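PDB 3NRD: histidine triad (HIT) protein, which probably binds a nucleotide and acts as a hydrolase or transferase of the histidine triad family, its natural substrate not being established. Local coordinates for residues His95-Arg100 and Gly108-Phe113; Arg27-Arg32 and Trp36-Pro41; Leu66-Leu71 and Ile80-Leu85. All coordinates share one frame; numbering follows the deposited sequence.

How the interactions relate
All three contacts are buried and meet in one antiparallel sheet. Interaction 2 lies nearest the centre of the chain and joins two neighbouring strands, so backbone hydrogen bonds and a methionine-tryptophan pair carry it. Interaction 1 lies further out, where strand 94-99 meets a loop; here an arginine, a histidine and a tryptophan do the work beside a bound sulfate. Interaction 3 packs helix 54-75 on the edge strand 79-84 and is almost wholly aliphatic. Strand 94-99 sits between strands 36-41 and 79-84 and joins the three in one sheet. Interactions 1 and 3 touch the second subunit, whereas 27-32 and 36-41 meet no other chain.

Interaction 1: residues His95-Arg100 and Gly108-Phe113; sequences HVIARR and GPVWGF. With SO4 (sulfate ion), chain H.
Arg99 grips the carbonyl oxygen of Gly108 end-on with two nitrogens, the oxygen lying in the guanidinium plane. The bond from Arg99 NH1 to Gly108 O is 2.8 Å long and lies in the carbonyl plane. The one from Arg99 NH2 to Gly108 O is 3.0 Å, with its donor tilted from that plane. One face of the guanidinium carries Val110 CG1. The arginine chain is bent at chi2 (-67°) and chi3 (-57°), which curls its head back over this methyl. Asp103 forms a salt bridge with Arg99 NE, and Asn81 accepts from NH1, so the head is held from several sides. Replacing Arg99 with a leucine would probably leave Gly108 O without these two donors and Asp103 without its charge mate.

Back along the strand, Ile97 and Val110 meet tip to tip, with CD1 of Ile97 3.6 Å from CG2 of Val110. Ile97 CD1 also lies 3.3 Å from Trp111 CZ2. Trp111 then points its edge at His95 in a T-shaped pair, the planes 62° apart. Trp111 NE1 sits over the centre of the His95 ring, 3.4 Å from CG of His95. Leu85 of its own chain and Leu85 of the second subunit both pack on Trp111. At the edge of the His95 ring, NE2 gives a nearly straight bond of 2.7 Å to O1 of the sulfate. Gly86 N also holds this ion. His93 and His95 alternate along the chain and both bind the sulfate, probably from the crystallisation liquor; this is consistent with the phosphate-binding part of a HIT active site.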
loop_
_atom_site.group_PDB
_atom_site.type_symbol
_atom_site.label_atom_id
_atom_site.label_comp_id
_atom_site.label_asym_id
_atom_site.label_seq_id
_atom_site.Cartn_x
_atom_site.Cartn_y
_atom_site.Cartn_z
ATOM N N HIS A 95 5.533 2.693 2.276
ATOM C CA HIS A 95 5.267 2.859 3.687
ATOM C C HIS A 95 4.948 1.499 4.299
ATOM O O HIS A 95 4.183 0.738 3.714
ATOM C CB HIS A 95 4.060 3.787 3.921
ATOM C CG HIS A 95 4.160 5.135 3.257
ATOM N ND1 HIS A 95 4.797 6.207 3.834
ATOM C CD2 HIS A 95 3.646 5.594 2.090
ATOM C CE1 HIS A 95 4.705 7.262 3.039
ATOM N NE2 HIS A 95 3.989 6.924 1.980
ATOM N N VAL A 96 5.522 1.204 5.469
ATOM C CA VAL A 96 5.250 -0.006 6.239
ATOM C C VAL A 96 5.077 0.443 7.670
ATOM O O VAL A 96 6.048 0.829 8.325
ATOM C CB VAL A 96 6.389 -1.021 6.163
ATOM C CG1 VAL A 96 6.022 -2.317 6.960
ATOM C CG2 VAL A 96 6.739 -1.326 4.721
ATOM N N ILE A 97 3.836 0.423 8.135
ATOM C CA ILE A 97 3.441 1.136 9.342
ATOM C C ILE A 97 2.809 0.153 10.334
ATOM O O ILE A 97 1.944 -0.629 9.944
ATOM C CB ILE A 97 2.408 2.212 9.054
ATOM C CG1 ILE A 97 2.900 3.229 7.995
ATOM C CG2 ILE A 97 2.047 2.932 10.348
ATOM C CD1 ILE A 97 1.810 3.743 7.110
ATOM N N ALA A 98 3.225 0.203 11.592
ATOM C CA ALA A 98 2.676 -0.656 12.667
ATOM C C ALA A 98 1.473 0.024 13.318
ATOM O O ALA A 98 1.577 1.158 13.758
ATOM C CB ALA A 98 3.721 -0.915 13.706
ATOM N N ARG A 99 0.366 -0.688 13.439
ATOM C CA ARG A 99 -0.881 -0.122 13.957
ATOM C C ARG A 99 -1.539 -0.972 15.044
ATOM O O ARG A 99 -1.335 -2.192 15.132
ATOM C CB ARG A 99 -1.937 0.026 12.874
ATOM C CG ARG A 99 -1.530 0.755 11.641
ATOM C CD ARG A 99 -1.255 2.204 11.862
ATOM N NE ARG A 99 -2.362 2.961 12.445
ATOM C CZ ARG A 99 -3.363 3.549 11.801
ATOM N NH1 ARG A 99 -3.489 3.470 10.481
ATOM N NH2 ARG A 99 -4.256 4.251 12.506
ATOM N N ARG A 100 -2.392 -0.309 15.824
ATOM C CA ARG A 100 -3.190 -0.994 16.793
ATOM C C ARG A 100 -4.390 -0.126 17.144
ATOM O O ARG A 100 -4.344 1.104 17.050
ATOM C CB ARG A 100 -2.346 -1.326 18.031
ATOM C CG ARG A 100 -2.010 -0.131 18.945
ATOM C CD ARG A 100 -0.566 -0.142 19.356
ATOM N NE ARG A 100 -0.196 -1.341 20.114
ATOM C CZ ARG A 100 0.974 -1.996 20.036
ATOM N NH1 ARG A 100 1.941 -1.639 19.172
ATOM N NH2 ARG A 100 1.177 -3.059 20.831
ATOM N N GLY A 108 -8.422 4.889 10.856
ATOM C CA GLY A 108 -8.117 5.607 9.626
ATOM C C GLY A 108 -6.646 5.568 9.262
ATOM O O GLY A 108 -5.809 4.995 9.998
ATOM N N PRO A 109 -6.298 6.186 8.138
ATOM C CA PRO A 109 -4.909 6.212 7.706
ATOM C C PRO A 109 -4.011 7.175 8.510
ATOM O O PRO A 109 -4.504 8.159 9.083
ATOM C CB PRO A 109 -5.024 6.698 6.278
ATOM C CG PRO A 109 -6.298 7.533 6.264
ATOM C CD PRO A 109 -7.196 6.910 7.218
ATOM N N VAL A 110 -2.708 6.875 8.574
ATOM C CA VAL A 110 -1.751 7.793 9.211
ATOM C C VAL A 110 -1.509 9.019 8.319
ATOM O O VAL A 110 -1.312 10.119 8.830
ATOM C CB VAL A 110 -0.418 7.089 9.590
ATOM C CG1 VAL A 110 -0.718 5.812 10.368
ATOM C CG2 VAL A 110 0.490 6.811 8.358
ATOM N N TRP A 111 -1.619 8.818 7.003
ATOM C CA TRP A 111 -1.248 9.809 5.994
ATOM C C TRP A 111 -2.158 11.011 6.071
ATOM O O TRP A 111 -3.386 10.885 6.036
ATOM C CB TRP A 111 -1.310 9.181 4.594
ATOM C CG TRP A 111 -0.412 7.979 4.480
ATOM C CD1 TRP A 111 0.941 7.986 4.508
ATOM C CD2 TRP A 111 -0.809 6.614 4.369
ATOM N NE1 TRP A 111 1.426 6.709 4.429
ATOM C CE2 TRP A 111 0.375 5.839 4.336
ATOM C CE3 TRP A 111 -2.043 5.964 4.276
ATOM C CZ2 TRP A 111 0.360 4.455 4.199
ATOM C CZ3 TRP A 111 -2.054 4.582 4.174
ATOM C CH2 TRP A 111 -0.861 3.843 4.128
ATOM N N GLY A 112 -1.536 12.180 6.216
ATOM C CA GLY A 112 -2.247 13.429 6.309
ATOM C C GLY A 112 -2.911 13.720 7.637
ATOM O O GLY A 112 -3.586 14.747 7.752
ATOM N N PHE A 113 -2.706 12.865 8.645
ATOM C CA PHE A 113 -3.361 13.056 9.930
ATOM C C PHE A 113 -2.483 13.884 10.873
ATOM O O PHE A 113 -1.384 13.458 11.266
ATOM C CB PHE A 113 -3.710 11.731 10.611
ATOM C CG PHE A 113 -4.381 11.922 11.948
ATOM C CD1 PHE A 113 -5.677 12.375 12.014
ATOM C CD2 PHE A 113 -3.698 11.672 13.139
ATOM C CE1 PHE A 113 -6.298 12.581 13.235
ATOM C CE2 PHE A 113 -4.303 11.875 14.375
ATOM C CZ PHE A 113 -5.606 12.323 14.423
HETATM S S SO4 H . 3.689 9.851 0.052
HETATM O O1 SO4 H . 3.536 8.414 -0.178
HETATM O O2 SO4 H . 4.857 9.992 0.886
HETATM O O3 SO4 H . 3.947 10.584 -1.164
HETATM O O4 SO4 H . 2.580 10.475 0.687
#

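Interaction 2: residues Arg27-Arg32 and Trp36-Pro41; sequences RLMNDR and WLILVP
Met29 lies along one face of the Trp36 ring, the two side chains pointing the same way. Their strands form a beta hairpin in the antiparallel sheet of the HIT fold. Met29 CG stands over the six-membered ring of Trp36, 3.5 Å from the centroid, as a CH-pi contact. Met29 is a selenomethionine, and its SE stands over the same face, 4.6 Å from the centroid of the Trp36 six-membered ring, a Met-aromatic contact. Met29 CE ends 3.4 Å from Trp36 CZ2. This holds for one of two deposited conformers of Met29. Bends at chi2 (68°) and chi3 (85°) keep the chain over the indole. Asp31 OD2 approaches the ring obliquely and forms a salt bridge with Arg33. At its edge, Trp36 NE1 is bonded to His95 ND1 of the next strand.

Arg27 and Ile38 are a hydrogen-bonded pair. Leu28 and Leu37 are a non-hydrogen-bonded pair, with Leu28 CD1 3.6 Å from Leu37 CD2 on the face covered by helix 121-134. At the turn end, Met29 N bonds to Trp36 O at 2.8 Å, while one water accepts a hydrogen bond from Trp36 N and donates one to Met29 O, 3.0 Å from each.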
loop_
_atom_site.group_PDB
_atom_site.type_symbol
_atom_site.label_atom_id
_atom_site.label_comp_id
_atom_site.label_asym_id
_atom_site.label_seq_id
_atom_site.Cartn_x
_atom_site.Cartn_y
_atom_site.Cartn_z
ATOM N N ARG A 27 14.184 3.771 5.874
ATOM C CA ARG A 27 14.166 4.943 6.722
ATOM C C ARG A 27 13.033 4.857 7.700
ATOM O O ARG A 27 12.012 4.319 7.385
ATOM C CB ARG A 27 14.013 6.199 5.904
ATOM C CG ARG A 27 15.118 6.368 4.912
ATOM C CD ARG A 27 14.997 7.635 4.125
ATOM N NE ARG A 27 15.524 8.820 4.790
ATOM C CZ ARG A 27 16.809 9.130 4.920
ATOM N NH1 ARG A 27 17.769 8.309 4.512
ATOM N NH2 ARG A 27 17.139 10.277 5.502
ATOM N N LEU A 28 13.239 5.417 8.881
ATOM C CA LEU A 28 12.201 5.535 9.886
ATOM C C LEU A 28 11.598 6.881 9.650
ATOM O O LEU A 28 12.309 7.875 9.758
ATOM C CB LEU A 28 12.805 5.457 11.297
ATOM C CG LEU A 28 11.904 5.710 12.503
ATOM C CD1 LEU A 28 10.861 4.537 12.682
ATOM C CD2 LEU A 28 12.753 5.964 13.758
HETATM N N MSE A 29 10.324 6.943 9.310
HETATM C CA MSE A 29 9.615 8.203 9.172
HETATM C C MSE A 29 9.693 8.897 10.515
HETATM O O MSE A 29 9.434 8.257 11.550
HETATM C CB MSE A 29 8.156 7.956 8.773
HETATM C CG MSE A 29 7.306 9.186 8.618
HETATM SE SE MSE A 29 7.815 10.263 7.125
HETATM C CE MSE A 29 6.810 9.357 5.716
ATOM N N ASN A 30 10.058 10.182 10.515
ATOM C CA ASN A 30 10.262 10.863 11.763
ATOM C C ASN A 30 8.941 11.383 12.336
ATOM O O ASN A 30 8.725 12.588 12.477
ATOM C CB ASN A 30 11.279 11.963 11.612
ATOM C CG ASN A 30 11.780 12.473 12.952
ATOM O OD1 ASN A 30 11.510 11.896 14.006
ATOM N ND2 ASN A 30 12.528 13.544 12.907
ATOM N N ASP A 31 8.086 10.440 12.710
ATOM C CA ASP A 31 6.821 10.727 13.324
ATOM C C ASP A 31 6.612 9.571 14.269
ATOM O O ASP A 31 6.189 8.525 13.853
ATOM C CB ASP A 31 5.744 10.804 12.271
ATOM C CG ASP A 31 4.427 11.247 12.819
ATOM O OD1 ASP A 31 4.234 11.309 14.055
ATOM O OD2 ASP A 31 3.568 11.564 11.985
ATOM N N ARG A 32 6.913 9.774 15.543
ATOM C CA ARG A 32 6.788 8.699 16.530
ATOM C C ARG A 32 5.339 8.289 16.887
ATOM O O ARG A 32 5.149 7.326 17.629
ATOM C CB ARG A 32 7.607 9.026 17.805
ATOM C CG ARG A 32 6.990 9.995 18.803
ATOM C CD ARG A 32 7.734 9.949 20.182
ATOM N NE ARG A 32 8.116 8.591 20.638
ATOM N N TRP A 36 6.767 3.688 11.880
ATOM C CA TRP A 36 6.514 3.947 10.457
ATOM C C TRP A 36 7.849 3.960 9.739
ATOM O O TRP A 36 8.717 4.783 10.049
ATOM C CB TRP A 36 5.798 5.274 10.375
ATOM C CG TRP A 36 5.396 5.782 9.051
ATOM C CD1 TRP A 36 5.696 5.282 7.830
ATOM C CD2 TRP A 36 4.645 6.955 8.830
ATOM N NE1 TRP A 36 5.178 6.074 6.860
ATOM C CE2 TRP A 36 4.525 7.118 7.448
ATOM C CE3 TRP A 36 4.067 7.905 9.683
ATOM C CZ2 TRP A 36 3.840 8.190 6.878
ATOM C CZ3 TRP A 36 3.389 8.971 9.124
ATOM C CH2 TRP A 36 3.280 9.108 7.736
ATOM N N LEU A 37 8.011 3.005 8.829
ATOM C CA LEU A 37 9.192 2.842 8.022
ATOM C C LEU A 37 8.848 3.134 6.586
ATOM O O LEU A 37 7.695 2.934 6.145
ATOM C CB LEU A 37 9.683 1.417 8.100
ATOM C CG LEU A 37 9.924 0.889 9.521
ATOM C CD1 LEU A 37 10.446 -0.535 9.442
ATOM C CD2 LEU A 37 10.877 1.772 10.309
ATOM N N ILE A 38 9.841 3.571 5.836
ATOM C CA ILE A 38 9.710 3.572 4.396
ATOM C C ILE A 38 10.841 2.800 3.759
ATOM O O ILE A 38 11.966 2.808 4.272
ATOM C CB ILE A 38 9.582 5.003 3.782
ATOM C CG1 ILE A 38 10.812 5.848 3.982
ATOM C CG2 ILE A 38 8.398 5.706 4.419
ATOM C CD1 ILE A 38 10.768 7.184 3.199
ATOM N N LEU A 39 10.502 2.131 2.662
ATOM C CA LEU A 39 11.447 1.363 1.859
ATOM C C LEU A 39 11.582 2.096 0.544
ATOM O O LEU A 39 10.580 2.374 -0.100
ATOM C CB LEU A 39 10.971 -0.060 1.614
ATOM C CG LEU A 39 11.440 -1.044 2.682
ATOM C CD1 LEU A 39 10.755 -0.744 4.028
ATOM C CD2 LEU A 39 11.191 -2.472 2.225
ATOM N N VAL A 40 12.805 2.443 0.162
ATOM C CA VAL A 40 13.030 3.229 -1.067
ATOM C C VAL A 40 13.912 2.380 -1.958
ATOM O O VAL A 40 15.108 2.258 -1.663
ATOM C CB VAL A 40 13.670 4.566 -0.782
ATOM C CG1 VAL A 40 13.865 5.367 -2.144
ATOM C CG2 VAL A 40 12.834 5.327 0.254
ATOM N N PRO A 41 13.319 1.731 -2.984
ATOM C CA PRO A 41 14.123 0.952 -3.932
ATOM C C PRO A 41 15.108 1.860 -4.626
ATOM O O PRO A 41 14.713 2.904 -5.146
ATOM C CB PRO A 41 13.113 0.450 -4.955
ATOM C CG PRO A 41 11.795 0.691 -4.407
ATOM C CD PRO A 41 11.876 1.630 -3.281
HETATM O O HOH W 1 7.919 6.176 13.015
#

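Interaction 3: residues Leu66-Leu71 and Ile80-Leu85; sequences LVAAGL and INIGAL
Ala68 and Ile80 bring their CA atoms within 6.5 Å of each other, the nearest approach of the two backbones. The short helical segment 66-71 and strand 80-84 run roughly antiparallel, at 152°. Their axes come no closer than 9.3 Å, the spacing of a helix laid on a sheet. The two backbones make no bond to each other. The contact is therefore carried by side chains, and it is small.

Ile80 does most of the touching. Its CG2 meets the methyl CB of Ala68 at 3.9 Å. Its other branch runs past the helix backbone, with Ile80 CG1 3.6 Å from the carbonyl oxygen Ala68 O. A chi2 of -66° bends the end of that branch, and CD1 is thus brought against Leu71. There Ile80 CD1 lies 4.0 Å from Leu71 CD2, with CG and CB of Leu71 close behind. The two side chains pass each other at a slant. Ile82 adds a lighter touch: its extended CD1 reaches Ala68 CB at 4.2 Å. Ala68 thus receives two isoleucines with one residue between them, on the same side of the strand.

The same helix face also rests on strand 94-99, where Ala68 and Leu71 both meet Val96. Around the edge strand comes the second subunit. Its Phe50 packs on Ala68, its Glu48 accepts from Ile80 N, and a strand of it pairs with Ile82, Gly83 and Ala84. A long helix against an edge strand that extends the sheet into a partner is the arrangement of dimeric HIT proteins.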
loop_
_atom_site.group_PDB
_atom_site.type_symbol
_atom_site.label_atom_id
_atom_site.label_comp_id
_atom_site.label_asym_id
_atom_site.label_seq_id
_atom_site.Cartn_x
_atom_site.Cartn_y
_atom_site.Cartn_z
ATOM N N LEU A 66 9.262 -8.992 4.500
ATOM C CA LEU A 66 10.222 -9.244 5.572
ATOM C C LEU A 66 10.202 -8.110 6.582
ATOM O O LEU A 66 10.209 -8.360 7.753
ATOM C CB LEU A 66 11.637 -9.411 5.004
ATOM C CG LEU A 66 12.765 -9.825 5.923
ATOM C CD1 LEU A 66 12.776 -11.331 6.161
ATOM C CD2 LEU A 66 14.112 -9.340 5.326
ATOM N N VAL A 67 10.200 -6.870 6.119
ATOM C CA VAL A 67 10.158 -5.722 7.021
ATOM C C VAL A 67 8.835 -5.649 7.764
ATOM O O VAL A 67 8.831 -5.350 8.945
ATOM C CB VAL A 67 10.458 -4.393 6.267
ATOM C CG1 VAL A 67 10.095 -3.168 7.086
ATOM C CG2 VAL A 67 11.943 -4.375 5.896
ATOM N N ALA A 68 7.727 -5.934 7.090
ATOM C CA ALA A 68 6.396 -5.887 7.716
ATOM C C ALA A 68 6.321 -6.906 8.871
ATOM O O ALA A 68 5.888 -6.570 9.958
ATOM C CB ALA A 68 5.309 -6.153 6.692
ATOM N N ALA A 69 6.755 -8.137 8.604
ATOM C CA ALA A 69 6.804 -9.197 9.642
ATOM C C ALA A 69 7.722 -8.772 10.777
ATOM O O ALA A 69 7.356 -8.875 11.941
ATOM C CB ALA A 69 7.249 -10.536 9.033
ATOM N N GLY A 70 8.880 -8.212 10.423
ATOM C CA GLY A 70 9.836 -7.729 11.412
ATOM C C GLY A 70 9.291 -6.589 12.254
ATOM O O GLY A 70 9.434 -6.592 13.465
ATOM N N LEU A 71 8.663 -5.623 11.599
ATOM C CA LEU A 71 8.080 -4.483 12.294
ATOM C C LEU A 71 7.006 -4.939 13.248
ATOM O O LEU A 71 6.958 -4.440 14.378
ATOM C CB LEU A 71 7.526 -3.450 11.293
ATOM C CG LEU A 71 6.884 -2.190 11.862
ATOM C CD1 LEU A 71 7.837 -1.422 12.753
ATOM C CD2 LEU A 71 6.357 -1.281 10.700
ATOM N N ILE A 80 -0.290 -4.433 10.433
ATOM C CA ILE A 80 0.566 -3.642 9.577
ATOM C C ILE A 80 -0.259 -3.013 8.447
ATOM O O ILE A 80 -1.173 -3.659 7.918
ATOM C CB ILE A 80 1.700 -4.497 8.962
ATOM C CG1 ILE A 80 2.622 -5.074 10.057
ATOM C CG2 ILE A 80 2.563 -3.687 7.984
ATOM C CD1 ILE A 80 3.423 -4.015 10.838
ATOM N N ASN A 81 0.067 -1.760 8.098
ATOM C CA ASN A 81 -0.457 -1.068 6.932
ATOM C C ASN A 81 0.711 -0.837 5.974
ATOM O O ASN A 81 1.741 -0.355 6.404
ATOM C CB ASN A 81 -1.064 0.289 7.276
ATOM C CG ASN A 81 -2.313 0.209 8.153
ATOM O OD1 ASN A 81 -2.760 1.232 8.637
ATOM N ND2 ASN A 81 -2.870 -0.984 8.354
ATOM N N ILE A 82 0.544 -1.207 4.707
ATOM C CA ILE A 82 1.556 -1.051 3.673
ATOM C C ILE A 82 0.995 -0.135 2.628
ATOM O O ILE A 82 -0.159 -0.319 2.226
ATOM C CB ILE A 82 1.902 -2.391 3.028
ATOM C CG1 ILE A 82 2.644 -3.275 4.044
ATOM C CG2 ILE A 82 2.750 -2.162 1.784
ATOM C CD1 ILE A 82 2.711 -4.709 3.666
ATOM N N GLY A 83 1.789 0.805 2.127
ATOM C CA GLY A 83 1.253 1.818 1.194
ATOM C C GLY A 83 2.278 2.349 0.235
ATOM O O GLY A 83 3.407 2.588 0.629
ATOM N N ALA A 84 1.899 2.477 -1.038
ATOM C CA ALA A 84 2.734 3.101 -2.087
ATOM C C ALA A 84 1.807 4.128 -2.649
ATOM O O ALA A 84 0.871 3.749 -3.339
ATOM C CB ALA A 84 3.174 2.098 -3.162
ATOM N N LEU A 85 2.010 5.394 -2.299
ATOM C CA LEU A 85 1.112 6.472 -2.655
ATOM C C LEU A 85 1.834 7.376 -3.645
ATOM O O LEU A 85 1.651 7.229 -4.842
ATOM C CB LEU A 85 0.594 7.208 -1.390
ATOM C CG LEU A 85 0.060 6.298 -0.250
ATOM C CD1 LEU A 85 -0.421 7.118 0.965
ATOM C CD2 LEU A 85 -1.036 5.411 -0.741
#